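Local coordinates for peptidase M16 C-terminal domain-containing protein (Enterococcus faecalis, PDB 3D3Y) that is of unknown function but resembles M16 peptidases and probably binds a metal ion, at residues T24-T33 against M195-L206; L45-N53 against F127-K136. All coordinates share one frame; numbering follows the deposited sequence.

Overall arrangement
Both contacts lie in the N-terminal half and are largely buried. Contact 1 joins two neighbouring strands inside a mixed six-stranded sheet, and contact 2 packs helix 40-52 against the start of helix 129-148. Strand 24-34 is followed in the chain by helix 40-52, and helix 185-198, which ends in contact 1, packs through L188 on L45, L46 and L49. The two contacts touch where M195 CE meets L46 CD2, 3.8 Å apart. Backbone hydrogen bonds carry contact 1, one face apolar and the other partly charged. Contact 2 is carried mainly by side chains: leucines and phenylalanines inside, a polar network of threonine, asparagine, arginine and glutamate along one side, some of it buried.

Contact 1 (T24-T33 against M195-L206); sequences TVRLLVRFNT and MLAEDQVDIFVL
F31 meets V201, M195 and L196 at one end of an antiparallel strand pair, 24-33 with 200-206, inside a mixed six-stranded sheet. Eight backbone hydrogen bonds join the strands at the R26-L206, L28-F204, R30-D202 and N32-Q200 pairs; R30 N to D202 O, at 2.8 Å, is nearly straight (170°). Packing is tight on the face of L27, V29, F31, V201, I203 and V205, toward helix 105-118. V25 CG1 lies 3.6 Å from V205 CG1, and the F31 and V201 side chains lie side by side, CD1 3.7 Å from CG2. Selenomethionine M195, bent at chi3 (83°), brings CE over one face of the F31 ring, 4.0 Å from its centroid (CH-pi), while SE lies obliquely to it, a Met-aromatic contact; L196 CD1 comes to the ring edge. The other face mixes L28, F204 and L206 with R30, D202, N32 and Q200. R30 turns to N89 and E373, and D202 to H15 and K230. Near T33 the contact is looser and wetter: one water donates to N32 OD1 and Q200 OE1, whose amide nitrogens bind Y376 and E227. D199 OD2 is salt-bridged to R43; a second water, bonded also to T33 OG1, donates to D199 OD1, its oxygen 2.7 Å away.

Contact 2 (L45-N53 against F127-K136); sequences LLSSLMETN and FEAETFQREK
T131 OG1 is gripped from both segments: N53 ND2 donates to it across the contact at 2.9 Å, almost straight (171°) and within the amide plane, while the hydroxyl passes its own proton to E128 OE1 at 2.7 Å. This joins the C-terminal end of helix 40-52 to the first turn of helix 129-148 in a helix-helix packing whose short axes cross at 131°. E128 is the N-cap of the second helix, its carboxylate also accepting from T131 N and E130 N, so the cap positions the threonine that N53 binds. The other end of the N53 amide is held by N121. Beside this bond the methyls T52 CG2 and T131 CG2 meet tip to tip.

Deeper in, L49 fills the apolar centre, and its two branches divide the work: CD1 sits over the face of the F127 ring, 3.9 Å from the centroid, and at the edge of F132, while on the other branch the L49 and E135 side chains slide past each other in opposite directions, CD2 against CB. L46 CD1 approaches F127 CZ at 3.5 Å, and L45 CD2 reaches F132 CE1 at 3.6 Å, each leucine crossing its phenylalanine at about a right angle.

E135 is a knob in the hole formed by L45, S48, L49 and T52. Its charged end lies at the polar margin: OE2 forms a salt bridge with R134 NH2, 2.8 Å away, which probably favours the ionised carboxylate. The same NH2 donates to T52 OG1 near the guanidinium plane, tying both helices to one network that E130 joins through weaker bonds. Farther along, a single water accepts from S48 OG and donates to E135 O and, at 3.1 Å, to E135 OE1.

Contact 1 (T24-T33 against M195-L206)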
loop_
_atom_site.group_PDB
_atom_site.type_symbol
_atom_site.label_atom_id
_atom_site.label_comp_id
_atom_site.label_asym_id
_atom_site.label_seq_id
_atom_site.Cartn_x
_atom_site.Cartn_y
_atom_site.Cartn_z
ATOM N N THR A 24 -2.871 13.135 21.154
ATOM C CA THR A 24 -2.745 11.696 21.279
ATOM C C THR A 24 -1.363 11.259 20.834
ATOM O O THR A 24 -0.608 12.047 20.254
ATOM C CB THR A 24 -3.748 10.944 20.395
ATOM O OG1 THR A 24 -3.498 11.271 19.018
ATOM C CG2 THR A 24 -5.202 11.285 20.791
ATOM N N VAL A 25 -1.081 9.978 21.077
ATOM C CA VAL A 25 0.196 9.353 20.761
ATOM C C VAL A 25 -0.105 8.184 19.822
ATOM O O VAL A 25 -0.953 7.349 20.122
ATOM C CB VAL A 25 0.895 8.857 22.014
ATOM C CG1 VAL A 25 2.196 8.132 21.648
ATOM C CG2 VAL A 25 1.198 10.046 22.955
ATOM N N ARG A 26 0.535 8.176 18.655
ATOM C CA ARG A 26 0.345 7.098 17.710
ATOM C C ARG A 26 1.510 6.160 17.892
ATOM O O ARG A 26 2.658 6.609 18.079
ATOM C CB ARG A 26 0.385 7.627 16.293
ATOM C CG ARG A 26 -0.497 8.794 16.059
ATOM C CD ARG A 26 -1.731 8.363 15.349
ATOM N NE ARG A 26 -2.687 9.461 15.257
ATOM C CZ ARG A 26 -3.973 9.280 14.975
ATOM N NH1 ARG A 26 -4.417 8.037 14.744
ATOM N NH2 ARG A 26 -4.799 10.326 14.932
ATOM N N LEU A 27 1.209 4.869 17.812
ATOM C CA LEU A 27 2.206 3.818 17.838
ATOM C C LEU A 27 2.031 2.936 16.618
ATOM O O LEU A 27 0.890 2.623 16.207
ATOM C CB LEU A 27 2.058 2.944 19.087
ATOM C CG LEU A 27 2.247 3.564 20.476
ATOM C CD1 LEU A 27 0.930 4.142 20.953
ATOM C CD2 LEU A 27 2.714 2.482 21.421
ATOM N N LEU A 28 3.163 2.536 16.043
ATOM C CA LEU A 28 3.180 1.644 14.883
ATOM C C LEU A 28 4.268 0.634 15.096
ATOM O O LEU A 28 5.428 1.008 15.334
ATOM C CB LEU A 28 3.407 2.431 13.595
ATOM C CG LEU A 28 3.715 1.638 12.311
ATOM C CD1 LEU A 28 2.493 0.790 11.825
ATOM C CD2 LEU A 28 4.198 2.641 11.258
ATOM N N VAL A 29 3.894 -0.644 15.051
ATOM C CA VAL A 29 4.875 -1.710 14.982
ATOM C C VAL A 29 4.798 -2.314 13.574
ATOM O O VAL A 29 3.738 -2.867 13.176
ATOM C CB VAL A 29 4.625 -2.782 16.028
ATOM C CG1 VAL A 29 5.793 -3.794 16.043
ATOM C CG2 VAL A 29 4.436 -2.136 17.417
ATOM N N ARG A 30 5.889 -2.173 12.815
ATOM C CA ARG A 30 5.874 -2.627 11.426
ATOM C C ARG A 30 6.864 -3.774 11.191
ATOM O O ARG A 30 8.093 -3.612 11.379
ATOM C CB ARG A 30 6.064 -1.458 10.447
ATOM C CG ARG A 30 6.087 -1.892 8.962
ATOM C CD ARG A 30 5.835 -0.725 7.974
ATOM N NE ARG A 30 4.458 -0.238 8.024
ATOM C CZ ARG A 30 4.077 0.992 7.668
ATOM N NH1 ARG A 30 4.968 1.894 7.228
ATOM N NH2 ARG A 30 2.786 1.316 7.737
ATOM N N PHE A 31 6.319 -4.947 10.873
ATOM C CA PHE A 31 7.136 -6.113 10.490
ATOM C C PHE A 31 7.351 -6.108 8.974
ATOM O O PHE A 31 6.412 -6.002 8.198
ATOM C CB PHE A 31 6.474 -7.431 10.891
ATOM C CG PHE A 31 6.287 -7.609 12.380
ATOM C CD1 PHE A 31 7.060 -8.545 13.080
ATOM C CD2 PHE A 31 5.337 -6.856 13.072
ATOM C CE1 PHE A 31 6.901 -8.721 14.453
ATOM C CE2 PHE A 31 5.150 -7.042 14.430
ATOM C CZ PHE A 31 5.953 -7.988 15.118
ATOM N N ASN A 32 8.600 -6.199 8.551
ATOM C CA ASN A 32 8.949 -5.997 7.152
ATOM C C ASN A 32 9.582 -7.280 6.644
ATOM O O ASN A 32 10.481 -7.821 7.299
ATOM C CB ASN A 32 9.920 -4.810 7.060
ATOM C CG ASN A 32 10.160 -4.319 5.622
ATOM O OD1 ASN A 32 10.624 -5.069 4.740
ATOM N ND2 ASN A 32 9.860 -3.047 5.394
ATOM N N THR A 33 9.111 -7.769 5.493
ATOM C CA THR A 33 9.666 -8.979 4.863
ATOM C C THR A 33 9.675 -8.816 3.342
ATOM O O THR A 33 8.975 -7.955 2.804
ATOM C CB THR A 33 8.869 -10.254 5.263
ATOM O OG1 THR A 33 9.670 -11.417 5.003
ATOM C CG2 THR A 33 7.540 -10.350 4.477
HETATM N N MSE A 195 7.463 -15.236 11.349
HETATM C CA MSE A 195 7.414 -13.775 11.289
HETATM C C MSE A 195 8.072 -13.143 12.528
HETATM O O MSE A 195 8.921 -12.262 12.399
HETATM C CB MSE A 195 6.002 -13.244 11.130
HETATM C CG MSE A 195 6.004 -11.709 10.927
HETATM SE SE MSE A 195 4.248 -10.980 10.701
HETATM C CE MSE A 195 3.811 -10.870 12.563
ATOM N N LEU A 196 7.723 -13.634 13.719
ATOM C CA LEU A 196 8.218 -13.025 14.943
ATOM C C LEU A 196 9.743 -13.152 15.034
ATOM O O LEU A 196 10.406 -12.211 15.441
ATOM C CB LEU A 196 7.503 -13.579 16.195
ATOM C CG LEU A 196 7.649 -12.763 17.508
ATOM C CD1 LEU A 196 7.156 -11.315 17.435
ATOM C CD2 LEU A 196 7.051 -13.464 18.750
ATOM N N ALA A 197 10.279 -14.293 14.609
ATOM C CA ALA A 197 11.717 -14.533 14.661
ATOM C C ALA A 197 12.548 -13.890 13.540
ATOM O O ALA A 197 13.713 -13.615 13.742
ATOM C CB ALA A 197 11.983 -16.026 14.747
ATOM N N GLU A 198 11.950 -13.640 12.370
ATOM C CA GLU A 198 12.717 -13.308 11.143
ATOM C C GLU A 198 12.545 -11.890 10.538
ATOM O O GLU A 198 13.452 -11.387 9.872
ATOM C CB GLU A 198 12.467 -14.373 10.049
ATOM C CG GLU A 198 12.596 -15.811 10.561
ATOM C CD GLU A 198 12.767 -16.860 9.460
ATOM O OE1 GLU A 198 12.394 -16.620 8.285
ATOM O OE2 GLU A 198 13.264 -17.943 9.797
ATOM N N ASP A 199 11.404 -11.253 10.749
ATOM C CA ASP A 199 11.131 -10.000 10.049
ATOM C C ASP A 199 11.969 -8.874 10.651
ATOM O O ASP A 199 12.284 -8.897 11.853
ATOM C CB ASP A 199 9.645 -9.609 10.154
ATOM C CG ASP A 199 8.728 -10.316 9.123
ATOM O OD1 ASP A 199 9.044 -11.410 8.564
ATOM O OD2 ASP A 199 7.615 -9.754 8.903
ATOM N N GLN A 200 12.314 -7.884 9.826
ATOM C CA GLN A 200 12.845 -6.622 10.345
ATOM C C GLN A 200 11.682 -5.889 11.002
ATOM O O GLN A 200 10.581 -5.813 10.441
ATOM C CB GLN A 200 13.491 -5.778 9.243
ATOM C CG GLN A 200 14.848 -6.351 8.757
ATOM C CD GLN A 200 14.685 -7.745 8.150
ATOM O OE1 GLN A 200 13.871 -7.952 7.238
ATOM N NE2 GLN A 200 15.453 -8.707 8.655
ATOM N N VAL A 201 11.908 -5.377 12.205
ATOM C CA VAL A 201 10.823 -4.770 12.970
ATOM C C VAL A 201 11.216 -3.329 13.257
ATOM O O VAL A 201 12.345 -3.065 13.680
ATOM C CB VAL A 201 10.586 -5.536 14.310
ATOM C CG1 VAL A 201 9.436 -4.891 15.112
ATOM C CG2 VAL A 201 10.244 -6.996 14.038
ATOM N N ASP A 202 10.299 -2.403 12.999
ATOM C CA ASP A 202 10.529 -1.000 13.347
ATOM C C ASP A 202 9.305 -0.476 14.088
ATOM O O ASP A 202 8.160 -0.739 13.710
ATOM C CB ASP A 202 10.879 -0.155 12.105
ATOM C CG ASP A 202 12.274 -0.438 11.602
ATOM O OD1 ASP A 202 13.235 0.187 12.098
ATOM O OD2 ASP A 202 12.422 -1.324 10.729
ATOM N N ILE A 203 9.565 0.224 15.183
ATOM C CA ILE A 203 8.511 0.688 16.074
ATOM C C ILE A 203 8.619 2.183 16.090
ATOM O O ILE A 203 9.731 2.743 16.275
ATOM C CB ILE A 203 8.697 0.133 17.499
ATOM C CG1 ILE A 203 8.642 -1.394 17.455
ATOM C CG2 ILE A 203 7.621 0.705 18.435
ATOM C CD1 ILE A 203 8.966 -2.073 18.787
ATOM N N PHE A 204 7.486 2.825 15.834
ATOM C CA PHE A 204 7.407 4.280 15.798
ATOM C C PHE A 204 6.448 4.805 16.855
ATOM O O PHE A 204 5.362 4.234 17.085
ATOM C CB PHE A 204 6.942 4.744 14.418
ATOM C CG PHE A 204 7.965 4.547 13.350
ATOM C CD1 PHE A 204 8.720 5.616 12.895
ATOM C CD2 PHE A 204 8.183 3.279 12.797
ATOM C CE1 PHE A 204 9.684 5.431 11.916
ATOM C CE2 PHE A 204 9.145 3.099 11.812
ATOM C CZ PHE A 204 9.884 4.164 11.372
ATOM N N VAL A 205 6.857 5.898 17.492
ATOM C CA VAL A 205 6.026 6.589 18.448
ATOM C C VAL A 205 6.054 8.057 18.077
ATOM O O VAL A 205 7.118 8.686 18.084
ATOM C CB VAL A 205 6.531 6.399 19.916
ATOM C CG1 VAL A 205 5.590 7.115 20.876
ATOM C CG2 VAL A 205 6.604 4.920 20.240
ATOM N N LEU A 206 4.881 8.586 17.736
ATOM C CA LEU A 206 4.723 9.977 17.343
ATOM C C LEU A 206 3.779 10.658 18.325
ATOM O O LEU A 206 2.583 10.279 18.438
ATOM C CB LEU A 206 4.175 10.078 15.908
ATOM C CG LEU A 206 3.662 11.462 15.470
ATOM C CD1 LEU A 206 4.823 12.300 15.035
ATOM C CD2 LEU A 206 2.681 11.342 14.348
HETATM O O HOH W 1 0.290 11.757 17.942
HETATM O O HOH W 2 10.002 -2.488 9.521
HETATM O O HOH W 3 12.489 -7.079 4.653
HETATM O O HOH W 4 11.161 -12.059 7.082
#

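Contact 2 (L45-N53 against F127-K136)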
loop_
_atom_site.group_PDB
_atom_site.type_symbol
_atom_site.label_atom_id
_atom_site.label_comp_id
_atom_site.label_asym_id
_atom_site.label_seq_id
_atom_site.Cartn_x
_atom_site.Cartn_y
_atom_site.Cartn_z
ATOM N N LEU A 45 -4.008 -13.188 6.727
ATOM C CA LEU A 45 -4.888 -13.865 7.689
ATOM C C LEU A 45 -4.401 -13.678 9.131
ATOM O O LEU A 45 -5.199 -13.473 10.061
ATOM C CB LEU A 45 -5.008 -15.371 7.376
ATOM C CG LEU A 45 -5.887 -16.239 8.308
ATOM C CD1 LEU A 45 -7.346 -15.633 8.415
ATOM C CD2 LEU A 45 -5.954 -17.656 7.736
ATOM N N LEU A 46 -3.091 -13.766 9.321
ATOM C CA LEU A 46 -2.502 -13.528 10.629
ATOM C C LEU A 46 -2.894 -12.148 11.192
ATOM O O LEU A 46 -3.144 -12.001 12.386
ATOM C CB LEU A 46 -0.984 -13.645 10.545
ATOM C CG LEU A 46 -0.283 -13.547 11.899
ATOM C CD1 LEU A 46 -0.703 -14.692 12.886
ATOM C CD2 LEU A 46 1.228 -13.564 11.667
ATOM N N SER A 47 -2.904 -11.127 10.345
ATOM C CA SER A 47 -3.272 -9.803 10.823
ATOM C C SER A 47 -4.700 -9.824 11.393
ATOM O O SER A 47 -4.981 -9.139 12.394
ATOM C CB SER A 47 -3.101 -8.742 9.717
ATOM O OG SER A 47 -4.143 -8.799 8.758
ATOM N N SER A 48 -5.608 -10.606 10.792
ATOM C CA SER A 48 -6.952 -10.721 11.364
ATOM C C SER A 48 -6.949 -11.518 12.670
ATOM O O SER A 48 -7.645 -11.172 13.601
ATOM C CB SER A 48 -7.913 -11.405 10.408
ATOM O OG SER A 48 -8.295 -10.495 9.404
ATOM N N LEU A 49 -6.125 -12.554 12.742
ATOM C CA LEU A 49 -6.110 -13.416 13.916
ATOM C C LEU A 49 -5.579 -12.659 15.115
ATOM O O LEU A 49 -6.174 -12.749 16.220
ATOM C CB LEU A 49 -5.292 -14.686 13.664
ATOM C CG LEU A 49 -5.825 -15.668 12.609
ATOM C CD1 LEU A 49 -4.777 -16.711 12.203
ATOM C CD2 LEU A 49 -7.100 -16.408 13.096
HETATM N N MSE A 50 -4.500 -11.899 14.914
HETATM C CA MSE A 50 -3.848 -11.244 16.047
HETATM C C MSE A 50 -4.625 -10.026 16.544
HETATM O O MSE A 50 -4.447 -9.590 17.685
HETATM C CB MSE A 50 -2.410 -10.889 15.698
HETATM C CG MSE A 50 -1.584 -12.174 15.481
HETATM SE SE MSE A 50 0.235 -11.689 15.037
HETATM C CE MSE A 50 0.687 -10.603 16.596
ATOM N N GLU A 51 -5.513 -9.503 15.699
ATOM C CA GLU A 51 -6.324 -8.329 16.030
ATOM C C GLU A 51 -7.593 -8.682 16.819
ATOM O O GLU A 51 -8.020 -7.913 17.689
ATOM C CB GLU A 51 -6.728 -7.640 14.714
ATOM C CG GLU A 51 -7.557 -6.400 14.858
ATOM C CD GLU A 51 -7.985 -5.863 13.486
ATOM O OE1 GLU A 51 -8.790 -6.536 12.816
ATOM O OE2 GLU A 51 -7.489 -4.800 13.070
ATOM N N THR A 52 -8.208 -9.822 16.490
ATOM C CA THR A 52 -9.553 -10.140 16.963
ATOM C C THR A 52 -9.580 -10.516 18.451
ATOM O O THR A 52 -10.516 -10.148 19.172
ATOM C CB THR A 52 -10.202 -11.214 16.084
ATOM O OG1 THR A 52 -11.554 -11.453 16.508
ATOM C CG2 THR A 52 -9.421 -12.533 16.113
ATOM N N ASN A 53 -8.553 -11.257 18.886
ATOM C CA ASN A 53 -8.396 -11.662 20.284
ATOM C C ASN A 53 -6.970 -12.131 20.513
ATOM O O ASN A 53 -6.194 -12.272 19.549
ATOM C CB ASN A 53 -9.469 -12.696 20.729
ATOM C CG ASN A 53 -9.403 -14.013 19.961
ATOM O OD1 ASN A 53 -8.328 -14.585 19.799
ATOM N ND2 ASN A 53 -10.583 -14.522 19.512
ATOM N N PHE A 127 -3.555 -21.880 16.352
ATOM C CA PHE A 127 -4.554 -20.897 16.733
ATOM C C PHE A 127 -5.836 -21.559 17.231
ATOM O O PHE A 127 -6.220 -22.617 16.758
ATOM C CB PHE A 127 -4.847 -19.916 15.603
ATOM C CG PHE A 127 -3.857 -18.791 15.539
ATOM C CD1 PHE A 127 -4.079 -17.615 16.256
ATOM C CD2 PHE A 127 -2.704 -18.913 14.774
ATOM C CE1 PHE A 127 -3.159 -16.575 16.220
ATOM C CE2 PHE A 127 -1.768 -17.862 14.705
ATOM C CZ PHE A 127 -1.984 -16.693 15.440
ATOM N N GLU A 128 -6.473 -20.936 18.207
ATOM C CA GLU A 128 -7.760 -21.393 18.702
ATOM C C GLU A 128 -8.713 -21.604 17.501
ATOM O O GLU A 128 -8.785 -20.747 16.604
ATOM C CB GLU A 128 -8.290 -20.355 19.679
ATOM C CG GLU A 128 -9.397 -20.825 20.553
ATOM C CD GLU A 128 -10.736 -20.698 19.880
ATOM O OE1 GLU A 128 -10.997 -19.652 19.241
ATOM O OE2 GLU A 128 -11.524 -21.655 19.988
ATOM N N ALA A 129 -9.395 -22.753 17.484
ATOM C CA ALA A 129 -10.115 -23.226 16.295
ATOM C C ALA A 129 -11.332 -22.377 15.920
ATOM O O ALA A 129 -11.581 -22.100 14.737
ATOM C CB ALA A 129 -10.535 -24.689 16.482
ATOM N N GLU A 130 -12.116 -21.968 16.913
ATOM C CA GLU A 130 -13.290 -21.182 16.601
ATOM C C GLU A 130 -12.847 -19.898 15.981
ATOM O O GLU A 130 -13.396 -19.454 14.963
ATOM C CB GLU A 130 -14.127 -20.889 17.841
ATOM C CG GLU A 130 -15.505 -20.319 17.492
ATOM C CD GLU A 130 -15.849 -19.028 18.256
ATOM O OE1 GLU A 130 -16.158 -19.125 19.478
ATOM O OE2 GLU A 130 -15.823 -17.922 17.611
ATOM N N THR A 131 -11.830 -19.293 16.589
ATOM C CA THR A 131 -11.339 -18.005 16.129
ATOM C C THR A 131 -10.755 -18.162 14.736
ATOM O O THR A 131 -10.997 -17.321 13.854
ATOM C CB THR A 131 -10.237 -17.417 17.063
ATOM O OG1 THR A 131 -10.785 -17.130 18.363
ATOM C CG2 THR A 131 -9.653 -16.150 16.460
ATOM N N PHE A 132 -9.996 -19.238 14.529
ATOM C CA PHE A 132 -9.353 -19.441 13.248
ATOM C C PHE A 132 -10.369 -19.605 12.115
ATOM O O PHE A 132 -10.258 -18.999 11.058
ATOM C CB PHE A 132 -8.427 -20.684 13.249
ATOM C CG PHE A 132 -7.784 -20.882 11.926
ATOM C CD1 PHE A 132 -6.689 -20.093 11.582
ATOM C CD2 PHE A 132 -8.355 -21.745 10.965
ATOM C CE1 PHE A 132 -6.112 -20.200 10.331
ATOM C CE2 PHE A 132 -7.781 -21.861 9.692
ATOM C CZ PHE A 132 -6.664 -21.081 9.382
ATOM N N GLN A 133 -11.340 -20.478 12.316
ATOM C CA GLN A 133 -12.326 -20.722 11.272
ATOM C C GLN A 133 -13.139 -19.467 10.934
ATOM O O GLN A 133 -13.361 -19.172 9.751
ATOM C CB GLN A 133 -13.220 -21.869 11.710
ATOM C CG GLN A 133 -14.513 -22.093 10.940
ATOM C CD GLN A 133 -15.582 -22.555 11.906
ATOM O OE1 GLN A 133 -16.070 -21.754 12.734
ATOM N NE2 GLN A 133 -15.914 -23.849 11.864
ATOM N N ARG A 134 -13.570 -18.730 11.963
ATOM C CA ARG A 134 -14.266 -17.463 11.773
ATOM C C ARG A 134 -13.455 -16.482 10.924
ATOM O O ARG A 134 -13.994 -15.906 9.962
ATOM C CB ARG A 134 -14.615 -16.820 13.114
ATOM C CG ARG A 134 -15.186 -15.373 12.981
ATOM C CD ARG A 134 -15.889 -14.882 14.268
ATOM N NE ARG A 134 -15.229 -15.336 15.510
ATOM C CZ ARG A 134 -14.139 -14.790 16.056
ATOM N NH1 ARG A 134 -13.646 -15.299 17.183
ATOM N NH2 ARG A 134 -13.536 -13.744 15.492
ATOM N N GLU A 135 -12.179 -16.285 11.266
ATOM C CA GLU A 135 -11.343 -15.306 10.532
ATOM C C GLU A 135 -11.006 -15.754 9.109
ATOM O O GLU A 135 -10.904 -14.926 8.189
ATOM C CB GLU A 135 -10.046 -14.984 11.292
ATOM C CG GLU A 135 -10.247 -14.192 12.601
ATOM C CD GLU A 135 -11.216 -13.035 12.433
ATOM O OE1 GLU A 135 -11.143 -12.331 11.414
ATOM O OE2 GLU A 135 -12.087 -12.843 13.308
ATOM N N LYS A 136 -10.834 -17.062 8.935
ATOM C CA LYS A 136 -10.607 -17.635 7.608
ATOM C C LYS A 136 -11.844 -17.380 6.703
ATOM O O LYS A 136 -11.705 -16.898 5.570
ATOM C CB LYS A 136 -10.308 -19.123 7.705
ATOM C CG LYS A 136 -9.943 -19.757 6.338
ATOM C CD LYS A 136 -9.491 -21.227 6.464
ATOM C CE LYS A 136 -9.215 -21.821 5.075
ATOM N NZ LYS A 136 -8.715 -23.261 5.176
HETATM O O HOH W 5 -10.129 -12.261 8.489
HETATM O O HOH W 6 -12.560 -13.036 19.060
#